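Local coordinates for nucleoporin NUP159 (Saccharomyces cerevisiae, PDB 1XIP), which helps build the nuclear pore complex and, through its N-terminal beta-propeller domain, tethers the helicase Dbp5 to the pore for mRNA export, at residues L28-N42 / F52-E64. Residues are numbered along the deposited sequence; the frame is centred on the assembly and turned at random.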
loop_
_atom_site.group_PDB
_atom_site.type_symbol
_atom_site.label_atom_id
_atom_site.label_comp_id
_atom_site.label_asym_id
_atom_site.label_seq_id
_atom_site.Cartn_x
_atom_site.Cartn_y
_atom_site.Cartn_z
ATOM N N LEU A 28 -11.706 14.615 -5.067
ATOM C CA LEU A 28 -12.643 14.142 -4.056
ATOM C C LEU A 28 -12.527 14.976 -2.795
ATOM O O LEU A 28 -11.546 15.657 -2.612
ATOM C CB LEU A 28 -12.373 12.665 -3.744
ATOM C CG LEU A 28 -12.688 11.636 -4.824
ATOM C CD1 LEU A 28 -12.123 10.266 -4.401
ATOM C CD2 LEU A 28 -14.174 11.565 -5.006
ATOM N N PRO A 29 -13.505 14.922 -1.903
ATOM C CA PRO A 29 -13.398 15.688 -0.656
ATOM C C PRO A 29 -12.280 15.164 0.268
ATOM O O PRO A 29 -11.913 13.986 0.234
ATOM C CB PRO A 29 -14.782 15.526 -0.013
ATOM C CG PRO A 29 -15.335 14.287 -0.596
ATOM C CD PRO A 29 -14.757 14.147 -1.982
ATOM N N SER A 30 -11.744 16.088 1.069
ATOM C CA SER A 30 -10.683 15.839 2.036
ATOM C C SER A 30 -11.189 15.115 3.282
ATOM O O SER A 30 -12.368 15.177 3.621
ATOM C CB SER A 30 -10.056 17.177 2.440
ATOM O OG SER A 30 -9.085 17.019 3.454
ATOM N N PHE A 31 -10.275 14.436 3.967
ATOM C CA PHE A 31 -10.543 13.836 5.265
ATOM C C PHE A 31 -10.366 14.857 6.404
ATOM O O PHE A 31 -10.611 14.536 7.577
ATOM C CB PHE A 31 -9.588 12.671 5.493
ATOM C CG PHE A 31 -10.008 11.393 4.834
ATOM C CD1 PHE A 31 -11.030 10.614 5.378
ATOM C CD2 PHE A 31 -9.360 10.940 3.673
ATOM C CE1 PHE A 31 -11.397 9.413 4.787
ATOM C CE2 PHE A 31 -9.732 9.723 3.062
ATOM C CZ PHE A 31 -10.747 8.964 3.623
ATOM N N ASN A 32 -9.928 16.069 6.054
ATOM C CA ASN A 32 -9.597 17.104 7.025
ATOM C C ASN A 32 -8.807 16.580 8.218
ATOM O O ASN A 32 -9.047 16.976 9.360
ATOM C CB ASN A 32 -10.849 17.842 7.486
ATOM C CG ASN A 32 -11.551 18.546 6.349
ATOM O OD1 ASN A 32 -12.744 18.327 6.113
ATOM N ND2 ASN A 32 -10.815 19.395 5.623
ATOM N N GLU A 33 -7.872 15.677 7.930
ATOM C CA GLU A 33 -6.914 15.141 8.915
ATOM C C GLU A 33 -7.492 14.094 9.850
ATOM O O GLU A 33 -6.775 13.538 10.667
ATOM C CB GLU A 33 -6.200 16.263 9.684
ATOM C CG GLU A 33 -5.785 17.392 8.761
ATOM C CD GLU A 33 -4.837 18.378 9.382
ATOM O OE1 GLU A 33 -4.941 18.643 10.599
ATOM O OE2 GLU A 33 -3.995 18.901 8.623
ATOM N N LYS A 34 -8.773 13.792 9.681
ATOM C CA LYS A 34 -9.414 12.696 10.394
ATOM C C LYS A 34 -9.635 11.494 9.448
ATOM O O LYS A 34 -10.624 11.441 8.720
ATOM C CB LYS A 34 -10.730 13.178 11.024
ATOM C CG LYS A 34 -11.300 12.252 12.084
ATOM C CD LYS A 34 -12.708 12.719 12.532
ATOM C CE LYS A 34 -13.092 12.154 13.915
ATOM N NZ LYS A 34 -14.558 12.302 14.200
ATOM N N LEU A 35 -8.692 10.548 9.467
ATOM C CA LEU A 35 -8.696 9.379 8.584
ATOM C C LEU A 35 -9.054 8.146 9.394
ATOM O O LEU A 35 -8.743 8.104 10.573
ATOM C CB LEU A 35 -7.300 9.161 8.029
ATOM C CG LEU A 35 -6.637 10.059 6.996
ATOM C CD1 LEU A 35 -7.112 9.697 5.623
ATOM C CD2 LEU A 35 -6.782 11.561 7.262
ATOM N N PRO A 36 -9.674 7.132 8.782
ATOM C CA PRO A 36 -9.981 5.891 9.504
ATOM C C PRO A 36 -8.691 5.211 9.944
ATOM O O PRO A 36 -7.799 5.036 9.113
ATOM C CB PRO A 36 -10.704 5.040 8.456
ATOM C CG PRO A 36 -11.194 6.005 7.466
ATOM C CD PRO A 36 -10.146 7.081 7.386
ATOM N N PHE A 37 -8.584 4.862 11.227
ATOM C CA PHE A 37 -7.370 4.278 11.773
ATOM C C PHE A 37 -7.190 2.844 11.296
ATOM O O PHE A 37 -7.466 1.886 12.011
ATOM C CB PHE A 37 -7.361 4.358 13.309
ATOM C CG PHE A 37 -5.997 4.157 13.918
ATOM C CD1 PHE A 37 -4.963 5.062 13.672
ATOM C CD2 PHE A 37 -5.739 3.059 14.720
ATOM C CE1 PHE A 37 -3.694 4.864 14.223
ATOM C CE2 PHE A 37 -4.468 2.857 15.271
ATOM C CZ PHE A 37 -3.449 3.759 15.013
ATOM N N ALA A 38 -6.718 2.718 10.060
ATOM C CA ALA A 38 -6.502 1.436 9.395
ATOM C C ALA A 38 -5.573 1.718 8.256
ATOM O O ALA A 38 -5.336 2.883 7.899
ATOM C CB ALA A 38 -7.804 0.883 8.866
ATOM N N SER A 39 -5.020 0.686 7.671
ATOM C CA SER A 39 -4.233 0.918 6.495
ATOM C C SER A 39 -5.236 1.138 5.373
ATOM O O SER A 39 -6.257 0.459 5.304
ATOM C CB SER A 39 -3.325 -0.247 6.232
ATOM O OG SER A 39 -4.079 -1.398 6.002
ATOM N N LEU A 40 -5.000 2.144 4.546
ATOM C CA LEU A 40 -6.010 2.540 3.581
ATOM C C LEU A 40 -5.525 2.226 2.198
ATOM O O LEU A 40 -4.362 2.466 1.887
ATOM C CB LEU A 40 -6.327 4.026 3.692
ATOM C CG LEU A 40 -6.590 4.712 5.030
ATOM C CD1 LEU A 40 -6.660 6.227 4.792
ATOM C CD2 LEU A 40 -7.870 4.247 5.584
ATOM N N GLN A 41 -6.417 1.689 1.369
ATOM C CA GLN A 41 -6.099 1.365 -0.008
ATOM C C GLN A 41 -7.230 1.837 -0.868
ATOM O O GLN A 41 -8.013 1.030 -1.407
ATOM C CB GLN A 41 -5.900 -0.117 -0.155
ATOM C CG GLN A 41 -4.575 -0.551 0.425
ATOM C CD GLN A 41 -4.409 -2.034 0.429
ATOM O OE1 GLN A 41 -3.786 -2.593 -0.479
ATOM N NE2 GLN A 41 -4.956 -2.695 1.459
ATOM N N ASN A 42 -7.324 3.158 -0.986
ATOM C CA ASN A 42 -8.538 3.793 -1.431
ATOM C C ASN A 42 -8.508 4.234 -2.902
ATOM O O ASN A 42 -9.231 5.173 -3.302
ATOM C CB ASN A 42 -8.846 4.958 -0.507
ATOM C CG ASN A 42 -9.412 4.508 0.822
ATOM O OD1 ASN A 42 -9.256 3.362 1.230
ATOM N ND2 ASN A 42 -10.068 5.414 1.505
ATOM N N PHE A 52 -11.523 3.416 -12.863
ATOM C CA PHE A 52 -10.942 3.572 -11.518
ATOM C C PHE A 52 -12.040 3.639 -10.467
ATOM O O PHE A 52 -13.154 4.117 -10.747
ATOM C CB PHE A 52 -10.080 4.831 -11.415
ATOM C CG PHE A 52 -10.875 6.122 -11.454
ATOM C CD1 PHE A 52 -11.232 6.784 -10.261
ATOM C CD2 PHE A 52 -11.281 6.660 -12.666
ATOM C CE1 PHE A 52 -11.990 7.952 -10.290
ATOM C CE2 PHE A 52 -12.023 7.824 -12.701
ATOM C CZ PHE A 52 -12.381 8.476 -11.503
ATOM N N VAL A 53 -11.731 3.118 -9.282
ATOM C CA VAL A 53 -12.447 3.441 -8.062
ATOM C C VAL A 53 -11.531 4.220 -7.156
ATOM O O VAL A 53 -10.312 3.960 -7.088
ATOM C CB VAL A 53 -12.794 2.210 -7.188
ATOM C CG1 VAL A 53 -14.242 2.119 -6.950
ATOM C CG2 VAL A 53 -12.202 0.957 -7.725
ATOM N N ALA A 54 -12.135 5.099 -6.377
ATOM C CA ALA A 54 -11.424 5.919 -5.417
ATOM C C ALA A 54 -12.409 6.281 -4.341
ATOM O O ALA A 54 -13.604 6.369 -4.599
ATOM C CB ALA A 54 -10.889 7.163 -6.087
ATOM N N ALA A 55 -11.902 6.447 -3.123
ATOM C CA ALA A 55 -12.689 6.931 -2.020
ATOM C C ALA A 55 -11.874 7.902 -1.148
ATOM O O ALA A 55 -10.765 7.588 -0.722
ATOM C CB ALA A 55 -13.181 5.759 -1.196
ATOM N N SER A 56 -12.426 9.080 -0.888
ATOM C CA SER A 56 -11.829 10.014 0.064
ATOM C C SER A 56 -12.913 10.801 0.728
ATOM O O SER A 56 -13.956 11.059 0.121
ATOM C CB SER A 56 -10.869 10.980 -0.636
ATOM O OG SER A 56 -10.146 11.761 0.316
ATOM N N GLY A 57 -12.677 11.192 1.976
ATOM C CA GLY A 57 -13.652 11.962 2.745
ATOM C C GLY A 57 -15.093 11.467 2.674
ATOM O O GLY A 57 -16.000 12.256 2.434
ATOM N N SER A 58 -15.319 10.168 2.879
ATOM C CA SER A 58 -16.685 9.631 2.900
ATOM C C SER A 58 -17.385 9.498 1.531
ATOM O O SER A 58 -18.474 8.937 1.467
ATOM C CB SER A 58 -17.601 10.431 3.850
ATOM O OG SER A 58 -17.180 10.332 5.202
ATOM N N LYS A 59 -16.782 10.002 0.456
ATOM C CA LYS A 59 -17.323 9.796 -0.892
ATOM C C LYS A 59 -16.516 8.754 -1.644
ATOM O O LYS A 59 -15.294 8.896 -1.799
ATOM C CB LYS A 59 -17.325 11.108 -1.678
ATOM C CG LYS A 59 -18.175 11.085 -2.925
ATOM C CD LYS A 59 -17.673 12.099 -3.933
ATOM C CE LYS A 59 -18.774 13.066 -4.430
ATOM N NZ LYS A 59 -18.455 13.695 -5.781
ATOM N N ALA A 60 -17.192 7.693 -2.087
ATOM C CA ALA A 60 -16.610 6.684 -2.979
ATOM C C ALA A 60 -17.092 6.870 -4.426
ATOM O O ALA A 60 -18.250 7.188 -4.657
ATOM C CB ALA A 60 -16.963 5.297 -2.484
ATOM N N VAL A 61 -16.214 6.657 -5.400
ATOM C CA VAL A 61 -16.623 6.782 -6.819
ATOM C C VAL A 61 -16.026 5.718 -7.737
ATOM O O VAL A 61 -14.884 5.324 -7.572
ATOM C CB VAL A 61 -16.270 8.212 -7.444
ATOM C CG1 VAL A 61 -16.990 9.322 -6.734
ATOM C CG2 VAL A 61 -14.767 8.472 -7.450
ATOM N N VAL A 62 -16.799 5.284 -8.722
ATOM C CA VAL A 62 -16.257 4.587 -9.889
ATOM C C VAL A 62 -16.342 5.541 -11.103
ATOM O O VAL A 62 -17.348 6.198 -11.283
ATOM C CB VAL A 62 -17.057 3.304 -10.143
ATOM C CG1 VAL A 62 -16.606 2.604 -11.389
ATOM C CG2 VAL A 62 -16.897 2.388 -8.980
ATOM N N GLY A 63 -15.289 5.612 -11.916
ATOM C CA GLY A 63 -15.251 6.529 -13.084
ATOM C C GLY A 63 -14.395 6.050 -14.272
ATOM O O GLY A 63 -13.650 5.087 -14.161
ATOM N N GLU A 64 -14.513 6.720 -15.411
ATOM C CA GLU A 64 -13.723 6.386 -16.596
ATOM C C GLU A 64 -12.250 6.811 -16.441
ATOM O O GLU A 64 -11.957 7.946 -16.043
ATOM C CB GLU A 64 -14.319 7.066 -17.821
ATOM C CG GLU A 64 -15.159 6.155 -18.715
ATOM C CD GLU A 64 -14.344 5.035 -19.396
ATOM O OE1 GLU A 64 -13.083 5.191 -19.609
ATOM O OE2 GLU A 64 -14.970 3.985 -19.725
#
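Phe31 lays its ring flat against the tip (type I' turn Ser56-Lys59) of the hairpin formed by strands 51-56 and 59-64, with the backbone of Gly57 over the ring centre. Gly57 CA makes a CH-pi contact, 4.0 Å from the Phe31 ring centroid, while Leu35 CD1 covers the opposite face near the rim. On the same side of the ring as Gly57, past its CD2-CE2 rim, Ser56 OG, anti to its own backbone N (chi1 -172°), donates a 2.8 Å hydrogen bond to Pro29 O in the carbonyl plane. Cutting Phe31 back to an alanine would probably uncover the Gly57 backbone and the Ser56 hydroxyl, and leave Leu35 without the ring it packs on.

The tight part continues at Leu28: CD1 lies 3.7 Å from Ala54 CB, while CD2 rests on Lys59 CD at 3.7 Å and meets the methyls of Val61 tip to tip. Asn42, just before strand 43-46, takes the edge of strand 51-56 turned away from 59-64: its O accepts from Ala55 N at 3.0 Å, and its ND2 gives a more bent bond of 3.2 Å to Ala55 O, from above the carbonyl plane. The stronger partner of ND2 is Val90 O, at the start of strand 90-96 in the next sheet.

Packing thins toward solvent, where the Pro29 ring crosses the Lys59 side chain at about a right angle, its CG 3.9 Å from Lys59 CB. Residues 28-42 touch this hairpin at both their ends, as the connection from the outermost strand of one four-stranded blade to the first of the next, typical of the beta-propeller fold of this N-terminal domain.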